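Local coordinates for protein diaminopimelate decarboxylase (Methanocaldococcus jannaschii, PDB 1TUF) that decarboxylates meso-diaminopimelate to L-lysine, the last step of lysine biosynthesis, using pyridoxal 5'-phosphate as a cofactor, at residues A[134-139]-A[190-195]; A[155-160]-A[202-207]. One frame throughout, in Å; residues are numbered along the deposited sequence.

Interaction 1: A[134-139]-A[190-195]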
loop_
_atom_site.group_PDB
_atom_site.type_symbol
_atom_site.label_atom_id
_atom_site.label_comp_id
_atom_site.label_asym_id
_atom_site.label_seq_id
_atom_site.Cartn_x
_atom_site.Cartn_y
_atom_site.Cartn_z
ATOM N N ASP A 134 5.049 -25.174 -2.662
ATOM C CA ASP A 134 3.780 -24.687 -3.187
ATOM C C ASP A 134 3.381 -25.357 -4.496
ATOM O O ASP A 134 2.192 -25.499 -4.792
ATOM C CB ASP A 134 3.892 -23.166 -3.379
ATOM C CG ASP A 134 2.588 -22.518 -3.792
ATOM O OD1 ASP A 134 2.301 -22.461 -5.010
ATOM O OD2 ASP A 134 1.853 -22.058 -2.889
ATOM N N SER A 135 4.381 -25.772 -5.268
ATOM C CA SER A 135 4.159 -26.403 -6.569
ATOM C C SER A 135 5.267 -27.390 -6.924
ATOM O O SER A 135 6.323 -27.413 -6.294
ATOM C CB SER A 135 4.122 -25.332 -7.656
ATOM O OG SER A 135 5.391 -24.703 -7.761
ATOM N N ILE A 136 5.025 -28.174 -7.967
ATOM C CA ILE A 136 5.995 -29.151 -8.436
ATOM C C ILE A 136 7.185 -28.439 -9.069
ATOM O O ILE A 136 8.320 -28.926 -9.020
ATOM C CB ILE A 136 5.355 -30.104 -9.463
ATOM C CG1 ILE A 136 4.333 -30.999 -8.748
ATOM C CG2 ILE A 136 6.423 -30.927 -10.160
ATOM C CD1 ILE A 136 3.700 -32.061 -9.628
ATOM N N SER A 137 6.915 -27.283 -9.668
ATOM C CA SER A 137 7.961 -26.485 -10.289
ATOM C C SER A 137 8.931 -26.038 -9.208
ATOM O O SER A 137 10.135 -25.935 -9.443
ATOM C CB SER A 137 7.364 -25.252 -10.967
ATOM O OG SER A 137 8.387 -24.455 -11.534
ATOM N N GLU A 138 8.397 -25.769 -8.021
ATOM C CA GLU A 138 9.214 -25.343 -6.895
ATOM C C GLU A 138 10.054 -26.511 -6.364
ATOM O O GLU A 138 11.232 -26.341 -6.054
ATOM C CB GLU A 138 8.321 -24.793 -5.774
ATOM C CG GLU A 138 9.091 -24.134 -4.647
ATOM C CD GLU A 138 8.229 -23.822 -3.428
ATOM O OE1 GLU A 138 7.065 -23.408 -3.599
ATOM O OE2 GLU A 138 8.732 -23.976 -2.294
ATOM N N LEU A 139 9.444 -27.693 -6.269
ATOM C CA LEU A 139 10.126 -28.891 -5.774
ATOM C C LEU A 139 11.316 -29.232 -6.667
ATOM O O LEU A 139 12.421 -29.485 -6.188
ATOM C CB LEU A 139 9.157 -30.079 -5.747
ATOM C CG LEU A 139 9.299 -31.166 -4.675
ATOM C CD1 LEU A 139 8.592 -32.426 -5.168
ATOM C CD2 LEU A 139 10.755 -31.475 -4.395
ATOM N N MET A 190 -0.547 -35.498 -3.981
ATOM C CA MET A 190 -0.014 -36.850 -3.861
ATOM C C MET A 190 1.106 -37.000 -4.878
ATOM O O MET A 190 2.177 -37.541 -4.585
ATOM C CB MET A 190 -1.117 -37.882 -4.160
ATOM C CG MET A 190 -0.720 -39.347 -3.941
ATOM S SD MET A 190 -0.670 -39.818 -2.176
ATOM C CE MET A 190 1.070 -39.760 -1.888
ATOM N N LYS A 191 0.843 -36.522 -6.086
ATOM C CA LYS A 191 1.814 -36.602 -7.164
ATOM C C LYS A 191 3.124 -35.933 -6.765
ATOM O O LYS A 191 4.206 -36.460 -7.027
ATOM C CB LYS A 191 1.234 -35.942 -8.417
ATOM C CG LYS A 191 2.207 -35.813 -9.578
ATOM C CD LYS A 191 1.546 -35.072 -10.739
ATOM C CE LYS A 191 2.564 -34.638 -11.769
ATOM N NZ LYS A 191 3.359 -35.798 -12.271
ATOM N N ALA A 192 3.013 -34.780 -6.111
ATOM C CA ALA A 192 4.172 -34.014 -5.666
ATOM C C ALA A 192 4.954 -34.752 -4.585
ATOM O O ALA A 192 6.132 -35.056 -4.748
ATOM C CB ALA A 192 3.725 -32.654 -5.142
ATOM N N ILE A 193 4.294 -35.031 -3.473
ATOM C CA ILE A 193 4.944 -35.726 -2.379
ATOM C C ILE A 193 5.606 -37.008 -2.868
ATOM O O ILE A 193 6.753 -37.287 -2.522
ATOM C CB ILE A 193 3.941 -36.039 -1.277
ATOM C CG1 ILE A 193 3.275 -34.737 -0.828
ATOM C CG2 ILE A 193 4.643 -36.716 -0.121
ATOM C CD1 ILE A 193 2.144 -34.910 0.151
ATOM N N LYS A 194 4.905 -37.790 -3.681
ATOM C CA LYS A 194 5.513 -39.015 -4.185
ATOM C C LYS A 194 6.718 -38.691 -5.059
ATOM O O LYS A 194 7.700 -39.427 -5.066
ATOM C CB LYS A 194 4.508 -39.846 -4.985
ATOM C CG LYS A 194 3.587 -40.695 -4.135
ATOM C CD LYS A 194 2.708 -41.576 -5.006
ATOM C CE LYS A 194 1.885 -42.544 -4.161
ATOM N NZ LYS A 194 0.901 -43.312 -4.980
ATOM N N MET A 195 6.643 -37.583 -5.791
ATOM C CA MET A 195 7.742 -37.176 -6.660
ATOM C C MET A 195 8.957 -36.785 -5.821
ATOM O O MET A 195 10.101 -37.040 -6.210
ATOM C CB MET A 195 7.314 -35.998 -7.542
ATOM C CG MET A 195 8.339 -35.625 -8.621
ATOM S SD MET A 195 7.834 -34.209 -9.648
ATOM C CE MET A 195 6.339 -34.854 -10.407
#
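Ile136 packs against Lys191, Ala192 and Met195 where two neighbouring outer helices of the TIM-type barrel meet. One is the first turn of helix 136-149, and the other is the middle of helix 188-197. No hydrogen bond joins the two segments, so the contact is apolar.

The atoms of Ile136 divide the contact among three residues. CG1 rests on Ala192 CB, 4.0 Å away, close to where the backbones come nearest. The Ile136 and Lys191 side chains cross at about a right angle, and Ile136 CD1 comes within 3.5 Å of Lys191 CE. The methylenes CG, CD and CE of the extended lysine chain all lie within 4.0 Å of Ile136 CD1, and the bend at chi4 (56°) sets only NZ. CG2 stands anti to the backbone N and meets the sulfur: Ile136 CG2 to Met195 SD is 3.6 Å. The last torsion of Met195 is bent (chi3 -62°), which folds CE back over both Ile136 CG2 and CD1.

Leu139 comes in one turn later. Its CD1 sits 3.6 Å from the carbonyl O of Ala192 and only brushes Met195 CB. Inward, Phe157 of strand 153-160 touches both Leu139 and Ala192.

Two side-chain hydrogen bonds within 134-139 hold the helix start; other polar groups of the segment bind outside it. Ser135 is the N-cap. Glu138 carries a salt bridge to Lys115 through OE2, while OE1 takes the amide of Asp134 from above the carboxylate plane, with Asp134 N to Glu138 OE1 at 2.8 Å. Asp134 itself bonds to Gly181 N and forms a salt bridge with Lys310 of the second subunit, so this corner also borders the dimer interface. The capping bond itself runs from Glu138 N to Ser135 OG, 3.2 Å.

Interaction 2: A[155-160]-A[202-207]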
loop_
_atom_site.group_PDB
_atom_site.type_symbol
_atom_site.label_atom_id
_atom_site.label_comp_id
_atom_site.label_asym_id
_atom_site.label_seq_id
_atom_site.Cartn_x
_atom_site.Cartn_y
_atom_site.Cartn_z
ATOM N N VAL A 155 11.474 -30.399 3.010
ATOM C CA VAL A 155 10.286 -29.898 2.338
ATOM C C VAL A 155 8.953 -30.387 2.864
ATOM O O VAL A 155 8.731 -31.581 3.011
ATOM C CB VAL A 155 10.345 -30.206 0.831
ATOM C CG1 VAL A 155 11.586 -29.552 0.216
ATOM C CG2 VAL A 155 10.386 -31.700 0.611
ATOM N N ALA A 156 8.072 -29.443 3.160
ATOM C CA ALA A 156 6.734 -29.766 3.612
ATOM C C ALA A 156 5.916 -29.508 2.358
ATOM O O ALA A 156 6.480 -29.175 1.314
ATOM C CB ALA A 156 6.298 -28.833 4.731
ATOM N N PHE A 157 4.601 -29.663 2.436
ATOM C CA PHE A 157 3.780 -29.428 1.264
ATOM C C PHE A 157 2.503 -28.669 1.581
ATOM O O PHE A 157 1.700 -29.084 2.427
ATOM C CB PHE A 157 3.459 -30.754 0.574
ATOM C CG PHE A 157 4.663 -31.426 -0.007
ATOM C CD1 PHE A 157 5.573 -32.081 0.817
ATOM C CD2 PHE A 157 4.936 -31.332 -1.370
ATOM C CE1 PHE A 157 6.748 -32.629 0.296
ATOM C CE2 PHE A 157 6.103 -31.873 -1.903
ATOM C CZ PHE A 157 7.013 -32.521 -1.068
ATOM N N ARG A 158 2.333 -27.531 0.914
ATOM C CA ARG A 158 1.139 -26.727 1.121
ATOM C C ARG A 158 0.088 -27.370 0.240
ATOM O O ARG A 158 0.227 -27.434 -0.988
ATOM C CB ARG A 158 1.372 -25.263 0.727
ATOM C CG ARG A 158 0.165 -24.366 0.983
ATOM C CD ARG A 158 0.469 -22.885 0.759
ATOM N NE ARG A 158 -0.701 -22.057 1.070
ATOM C CZ ARG A 158 -0.677 -20.740 1.274
ATOM N NH1 ARG A 158 0.466 -20.068 1.203
ATOM N NH2 ARG A 158 -1.807 -20.101 1.558
ATOM N N ILE A 159 -0.956 -27.870 0.884
ATOM C CA ILE A 159 -2.022 -28.545 0.173
ATOM C C ILE A 159 -3.347 -27.831 0.327
ATOM O O ILE A 159 -3.550 -27.063 1.268
ATOM C CB ILE A 159 -2.172 -29.982 0.690
ATOM C CG1 ILE A 159 -2.294 -29.966 2.217
ATOM C CG2 ILE A 159 -0.980 -30.812 0.261
ATOM C CD1 ILE A 159 -2.544 -31.330 2.834
ATOM N N ASN A 160 -4.238 -28.074 -0.625
ATOM C CA ASN A 160 -5.566 -27.489 -0.582
ATOM C C ASN A 160 -6.527 -28.648 -0.327
ATOM O O ASN A 160 -6.949 -29.341 -1.261
ATOM C CB ASN A 160 -5.896 -26.810 -1.907
ATOM C CG ASN A 160 -4.878 -25.758 -2.286
ATOM O OD1 ASN A 160 -4.462 -24.956 -1.448
ATOM N ND2 ASN A 160 -4.478 -25.744 -3.554
ATOM N N VAL A 202 16.034 -33.945 -1.309
ATOM C CA VAL A 202 14.946 -33.364 -0.549
ATOM C C VAL A 202 14.528 -34.355 0.531
ATOM O O VAL A 202 14.621 -35.567 0.354
ATOM C CB VAL A 202 13.740 -33.040 -1.451
ATOM C CG1 VAL A 202 14.136 -31.982 -2.475
ATOM C CG2 VAL A 202 13.264 -34.299 -2.150
ATOM N N ASN A 203 14.071 -33.826 1.655
ATOM C CA ASN A 203 13.658 -34.651 2.766
ATOM C C ASN A 203 12.250 -34.247 3.164
ATOM O O ASN A 203 12.056 -33.194 3.770
ATOM C CB ASN A 203 14.608 -34.426 3.938
ATOM C CG ASN A 203 14.157 -35.129 5.189
ATOM O OD1 ASN A 203 14.444 -34.681 6.297
ATOM N ND2 ASN A 203 13.446 -36.241 5.022
ATOM N N VAL A 204 11.266 -35.073 2.820
ATOM C CA VAL A 204 9.879 -34.772 3.160
ATOM C C VAL A 204 9.742 -34.784 4.672
ATOM O O VAL A 204 10.146 -35.737 5.330
ATOM C CB VAL A 204 8.927 -35.804 2.553
ATOM C CG1 VAL A 204 9.036 -35.774 1.029
ATOM C CG2 VAL A 204 9.281 -37.191 3.062
ATOM N N VAL A 205 9.174 -33.724 5.228
ATOM C CA VAL A 205 9.027 -33.636 6.667
ATOM C C VAL A 205 7.615 -33.313 7.142
ATOM O O VAL A 205 7.347 -33.327 8.345
ATOM C CB VAL A 205 9.995 -32.581 7.244
ATOM C CG1 VAL A 205 11.432 -33.087 7.163
ATOM C CG2 VAL A 205 9.856 -31.271 6.461
ATOM N N GLY A 206 6.711 -33.008 6.215
ATOM C CA GLY A 206 5.354 -32.700 6.632
ATOM C C GLY A 206 4.461 -32.097 5.570
ATOM O O GLY A 206 4.809 -32.078 4.389
ATOM N N VAL A 207 3.291 -31.634 5.994
ATOM C CA VAL A 207 2.343 -30.998 5.091
ATOM C C VAL A 207 1.915 -29.686 5.724
ATOM O O VAL A 207 1.923 -29.547 6.946
ATOM C CB VAL A 207 1.081 -31.870 4.841
ATOM C CG1 VAL A 207 1.454 -33.121 4.031
ATOM C CG2 VAL A 207 0.442 -32.254 6.160
#
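Val155 and Val204 pair in parallel, their CA atoms 5.0 Å apart, on adjacent strands of the TIM-type barrel, and the register then slips by one residue. Val155 N donates to Asn203 O at 3.0 Å, and Val205 N donates to Val155 O at 3.1 Å. The next link, Phe157 N to Gly206 O, is weak. Ala156 now lies beside Gly206 and Phe157 beside Val207, so 202-207 holds one extra residue near Val205, as in a beta bulge.

The side chains on the Val155 face are apolar. With CG1 anti to the carbonyl carbon (chi1 -59°), Val155 CG2 falls between the backbone N and that carbon. There it faces Val202 CB at 4.2 Å and also Val204 CG1. Phe157 joins from the same strand, and its CE1 meets Val204 CG1 obliquely. Ala196 of helix 188-197 packs on this phenylalanine. Further along, Ile159 CD1 touches Val207 CB, 4.2 Å apart.

Ala156 lies about 8 Å, side chain to side chain, from Glu290, which binds pyridoxal 5'-phosphate. Arg158 packs on Cys358 of the second subunit, the predicted proton donor. At the edge of the Phe157 ring, in its plane, Gly206 O lies 3.7 Å from CD1.

Overall arrangement
The centres of interactions 1 and 2 are about 9 Å apart in the pyridoxal-binding barrel. Their segments alternate along the chain: helix 136-149, strand 153-160, helix 188-197, strand 202-208. Each helix leads into the strand that follows it, so interaction 1 joins two helices outside the barrel and interaction 2 joins the two strands beneath them. The layers touch directly. Ile193 CG1 is 3.7 Å from Phe157 CG, and Leu139 CD2 is 3.9 Å from Val202 CG1. Together they form part of the barrel wall. Its strands run close to the cofactor site, while the start of helix 136-149 reaches the second subunit.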